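Local coordinates for protein Afp3 (Serratia entomophila, PDB 6RBN) that probably forms, in many copies, the contractile sheath that surrounds the inner tube of the anti-feeding prophage, a phage-tail-like injection system, at residues A292-V306 against V321-S335. Sequence-based numbering, arbitrary orientation.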
# COMPACT_ATOMS: atom_id res chain seq x y z
N ALA D 292 65.45 -0.28 4.77
CA ALA D 292 66.79 -0.39 4.20
C ALA D 292 66.94 0.28 2.84
O ALA D 292 67.71 -0.21 2.01
CB ALA D 292 67.19 -1.86 4.11
N ASN D 293 66.22 1.36 2.58
CA ASN D 293 66.58 2.26 1.48
C ASN D 293 66.41 3.71 1.88
O ASN D 293 66.19 4.56 1.01
CB ASN D 293 65.76 2.00 0.22
CG ASN D 293 66.30 0.86 -0.61
OD1 ASN D 293 67.50 0.73 -0.77
ND2 ASN D 293 65.41 0.05 -1.15
N VAL D 294 66.51 4.02 3.14
CA VAL D 294 66.30 5.38 3.62
C VAL D 294 67.62 6.13 3.57
O VAL D 294 68.65 5.64 4.04
CB VAL D 294 65.72 5.36 5.05
CG1 VAL D 294 65.50 6.77 5.56
CG2 VAL D 294 64.43 4.57 5.08
N VAL D 295 67.60 7.31 2.96
CA VAL D 295 68.77 8.17 2.90
C VAL D 295 68.86 8.94 4.21
O VAL D 295 67.89 9.58 4.64
CB VAL D 295 68.69 9.12 1.70
CG1 VAL D 295 69.87 10.06 1.68
CG2 VAL D 295 68.63 8.32 0.41
N LEU D 296 70.03 8.88 4.85
CA LEU D 296 70.21 9.48 6.16
C LEU D 296 70.35 10.99 6.03
O LEU D 296 71.27 11.48 5.37
CB LEU D 296 71.44 8.88 6.84
CG LEU D 296 71.39 7.37 7.10
CD1 LEU D 296 72.71 6.87 7.65
CD2 LEU D 296 70.26 7.03 8.04
N ASN D 297 69.45 11.73 6.67
CA ASN D 297 69.53 13.18 6.68
C ASN D 297 70.58 13.64 7.68
O ASN D 297 71.03 12.87 8.54
CB ASN D 297 68.18 13.80 7.04
CG ASN D 297 67.14 13.57 5.98
OD1 ASN D 297 67.42 13.65 4.79
ND2 ASN D 297 65.92 13.27 6.42
N GLY D 298 70.98 14.90 7.57
CA GLY D 298 71.97 15.39 8.50
C GLY D 298 73.38 15.16 8.01
O GLY D 298 73.96 16.00 7.31
N VAL D 299 73.93 14.02 8.42
CA VAL D 299 75.32 13.61 8.24
C VAL D 299 75.80 13.62 6.80
O VAL D 299 75.01 13.59 5.85
CB VAL D 299 75.49 12.20 8.83
CG1 VAL D 299 75.19 12.22 10.30
CG2 VAL D 299 74.55 11.24 8.12
N SER D 300 77.12 13.68 6.63
CA SER D 300 77.75 13.80 5.32
C SER D 300 78.38 12.50 4.84
O SER D 300 78.07 12.03 3.74
CB SER D 300 78.80 14.92 5.35
OG SER D 300 79.87 14.58 6.21
N ASP D 301 79.26 11.90 5.65
CA ASP D 301 80.03 10.76 5.19
C ASP D 301 80.29 9.81 6.35
O ASP D 301 80.37 10.23 7.51
CB ASP D 301 81.36 11.21 4.57
CG ASP D 301 82.03 10.12 3.75
OD1 ASP D 301 81.47 9.01 3.63
OD2 ASP D 301 83.13 10.38 3.22
N VAL D 302 80.42 8.53 6.03
CA VAL D 302 80.75 7.49 7.00
C VAL D 302 82.25 7.51 7.28
O VAL D 302 83.02 8.15 6.56
CB VAL D 302 80.31 6.10 6.51
CG1 VAL D 302 78.81 6.01 6.47
CG2 VAL D 302 80.89 5.82 5.15
N SER D 303 82.67 6.80 8.33
CA SER D 303 84.08 6.77 8.68
C SER D 303 84.86 5.77 7.82
O SER D 303 86.05 5.98 7.55
CB SER D 303 84.25 6.42 10.16
OG SER D 303 83.83 5.10 10.41
N VAL D 304 84.22 4.68 7.41
CA VAL D 304 84.85 3.66 6.57
C VAL D 304 83.95 3.42 5.37
O VAL D 304 82.78 3.07 5.53
CB VAL D 304 85.07 2.35 7.34
CG1 VAL D 304 85.57 1.27 6.40
CG2 VAL D 304 86.05 2.54 8.48
N ARG D 305 84.49 3.61 4.17
CA ARG D 305 83.75 3.32 2.95
C ARG D 305 83.86 1.83 2.67
O ARG D 305 84.94 1.33 2.36
CB ARG D 305 84.28 4.15 1.78
CG ARG D 305 84.08 5.64 1.97
CD ARG D 305 84.62 6.41 0.78
NE ARG D 305 83.83 6.16 -0.42
CZ ARG D 305 82.79 6.90 -0.79
NH1 ARG D 305 82.43 7.94 -0.05
NH2 ARG D 305 82.13 6.60 -1.90
N VAL D 306 82.74 1.13 2.78
CA VAL D 306 82.72 -0.33 2.75
C VAL D 306 82.48 -0.81 1.32
O VAL D 306 81.54 -0.37 0.66
CB VAL D 306 81.65 -0.87 3.71
CG1 VAL D 306 81.53 -2.37 3.61
CG2 VAL D 306 81.98 -0.48 5.13
N VAL D 321 75.28 -2.94 6.63
CA VAL D 321 76.24 -1.88 6.37
C VAL D 321 75.52 -0.61 5.89
O VAL D 321 74.62 -0.65 5.05
CB VAL D 321 77.28 -2.37 5.35
CG1 VAL D 321 78.26 -1.29 5.03
CG2 VAL D 321 77.99 -3.59 5.88
N ILE D 322 75.93 0.53 6.45
CA ILE D 322 75.59 1.84 5.92
C ILE D 322 76.50 2.11 4.73
O ILE D 322 77.71 2.29 4.89
CB ILE D 322 75.76 2.94 6.98
CG1 ILE D 322 74.99 2.59 8.26
CG2 ILE D 322 75.29 4.27 6.43
CD1 ILE D 322 73.52 2.50 8.08
N ARG D 323 75.92 2.15 3.53
CA ARG D 323 76.69 2.32 2.30
C ARG D 323 76.57 3.74 1.79
O ARG D 323 75.64 4.48 2.12
CB ARG D 323 76.20 1.35 1.22
CG ARG D 323 76.46 -0.11 1.52
CD ARG D 323 77.93 -0.43 1.40
NE ARG D 323 78.42 -0.20 0.05
CZ ARG D 323 78.36 -1.09 -0.93
NH1 ARG D 323 77.84 -2.29 -0.70
NH2 ARG D 323 78.83 -0.80 -2.13
N HIS D 324 77.54 4.13 0.96
CA HIS D 324 77.52 5.41 0.28
C HIS D 324 77.31 5.20 -1.21
O HIS D 324 78.08 4.49 -1.86
CB HIS D 324 78.81 6.20 0.51
CG HIS D 324 78.78 7.58 -0.05
ND1 HIS D 324 79.10 7.86 -1.36
CD2 HIS D 324 78.46 8.77 0.51
CE1 HIS D 324 78.98 9.16 -1.58
NE2 HIS D 324 78.59 9.73 -0.46
N PHE D 325 76.25 5.80 -1.74
CA PHE D 325 75.99 5.84 -3.17
C PHE D 325 76.13 7.27 -3.64
O PHE D 325 75.69 8.20 -2.95
CB PHE D 325 74.60 5.28 -3.48
CG PHE D 325 74.45 3.83 -3.17
CD1 PHE D 325 74.93 2.87 -4.04
CD2 PHE D 325 73.85 3.42 -1.99
CE1 PHE D 325 74.80 1.52 -3.75
CE2 PHE D 325 73.72 2.08 -1.70
CZ PHE D 325 74.20 1.13 -2.58
N SER D 326 76.74 7.46 -4.81
CA SER D 326 77.13 8.80 -5.25
C SER D 326 75.92 9.63 -5.65
O SER D 326 75.89 10.85 -5.43
CB SER D 326 78.11 8.71 -6.41
OG SER D 326 77.49 8.16 -7.55
N ASP D 327 74.90 9.00 -6.23
CA ASP D 327 73.72 9.74 -6.65
C ASP D 327 72.77 10.01 -5.48
O ASP D 327 72.00 10.97 -5.51
CB ASP D 327 73.00 9.00 -7.78
CG ASP D 327 72.70 7.55 -7.43
OD1 ASP D 327 73.16 7.07 -6.37
OD2 ASP D 327 71.98 6.90 -8.21
N ARG D 328 72.81 9.17 -4.45
CA ARG D 328 71.83 9.24 -3.38
C ARG D 328 72.38 9.80 -2.08
O ARG D 328 71.71 10.61 -1.43
CB ARG D 328 71.23 7.86 -3.12
CG ARG D 328 70.50 7.28 -4.31
CD ARG D 328 69.94 5.91 -4.02
NE ARG D 328 68.82 5.97 -3.09
CZ ARG D 328 68.26 4.90 -2.54
NH1 ARG D 328 68.72 3.69 -2.82
NH2 ARG D 328 67.24 5.04 -1.71
N GLY D 329 73.58 9.39 -1.67
CA GLY D 329 74.14 9.84 -0.41
C GLY D 329 74.48 8.69 0.51
O GLY D 329 75.16 7.75 0.09
N LEU D 330 74.01 8.74 1.75
CA LEU D 330 74.23 7.66 2.72
C LEU D 330 72.94 6.89 2.87
O LEU D 330 71.96 7.41 3.41
CB LEU D 330 74.71 8.21 4.06
CG LEU D 330 76.10 8.82 4.08
CD1 LEU D 330 76.42 9.35 5.46
CD2 LEU D 330 77.11 7.78 3.66
N VAL D 331 72.94 5.64 2.42
CA VAL D 331 71.76 4.80 2.42
C VAL D 331 72.01 3.63 3.36
O VAL D 331 73.04 2.96 3.25
CB VAL D 331 71.43 4.31 1.00
CG1 VAL D 331 70.24 3.38 1.00
CG2 VAL D 331 71.19 5.48 0.08
N VAL D 332 71.08 3.39 4.28
CA VAL D 332 71.14 2.17 5.08
C VAL D 332 70.84 0.98 4.18
O VAL D 332 69.93 1.01 3.35
CB VAL D 332 70.19 2.28 6.29
CG1 VAL D 332 68.78 2.62 5.88
CG2 VAL D 332 70.21 1.00 7.11
N TRP D 333 71.66 -0.06 4.29
CA TRP D 333 71.72 -1.06 3.23
C TRP D 333 71.87 -2.43 3.89
O TRP D 333 72.99 -2.89 4.12
CB TRP D 333 72.86 -0.75 2.28
CG TRP D 333 72.85 -1.47 0.98
CD1 TRP D 333 73.66 -2.49 0.62
CD2 TRP D 333 72.02 -1.20 -0.14
NE1 TRP D 333 73.38 -2.89 -0.66
CE2 TRP D 333 72.37 -2.11 -1.15
CE3 TRP D 333 71.00 -0.28 -0.39
CZ2 TRP D 333 71.74 -2.13 -2.39
CZ3 TRP D 333 70.38 -0.30 -1.62
CH2 TRP D 333 70.75 -1.21 -2.60
N GLY D 334 70.75 -3.08 4.16
CA GLY D 334 70.74 -4.35 4.86
C GLY D 334 69.63 -4.40 5.89
O GLY D 334 69.43 -3.43 6.62
N SER D 335 68.90 -5.51 5.95
CA SER D 335 67.77 -5.64 6.85
C SER D 335 67.73 -7.02 7.49
O SER D 335 66.68 -7.67 7.54
CB SER D 335 66.46 -5.34 6.12
OG SER D 335 66.21 -6.33 5.14
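L330 of the beta-hairpin 322-325/329-332 sits inside the curve of 292-306, which wraps around the hairpin within the subtilisin-like domain of this phage-tail sheath protein. L330 CB lies 4.3 Å from L296 CD1; CG lies beside S300 O, and two methyls fork from it: CD1 meets V299 CG2 at 3.8 Å and also reaches S300 O, while CD2 runs past V302 in the opposing sense, 3.7 Å from V302 CG1, and lies in the plane of the H324 ring at its edge. The backbone of L330 is gripped as well: L296 N donates to L330 O over 2.8 Å, almost straight at 169°. With the weak bond from V332 N to V294 O it brackets V295 and V331 as a single antiparallel bridge, a non-hydrogen-bonded pair. I322 CG2 lies between L296 and V302, 3.9 Å from both L296 CD1 and V302 CG1. V294 and L296 also touch V277 of helix 271-284, so this part of the loop packs against both hairpin and helix.

Near the end of 292-306, V306 packs its CB and both methyls on V321 CG1. The R305 chain, bent at chi3 (68°), brings guanidinium NH1 over one face of the H324 imidazole, the planes 58° apart; G329 O covers the opposite face. R305 NH2 is hydrogen-bonded to Q96 O of the neighbouring Afp2 chain, placing this edge at an interface with another protein. Next to the hairpin's turn, R328 and G329 together oppose F325 as a classic beta bulge. V331 CG2 lies over the centre of the R328 guanidinium, whose NH2 comes to 3.0 Å from N293 O, near the guanidinium plane.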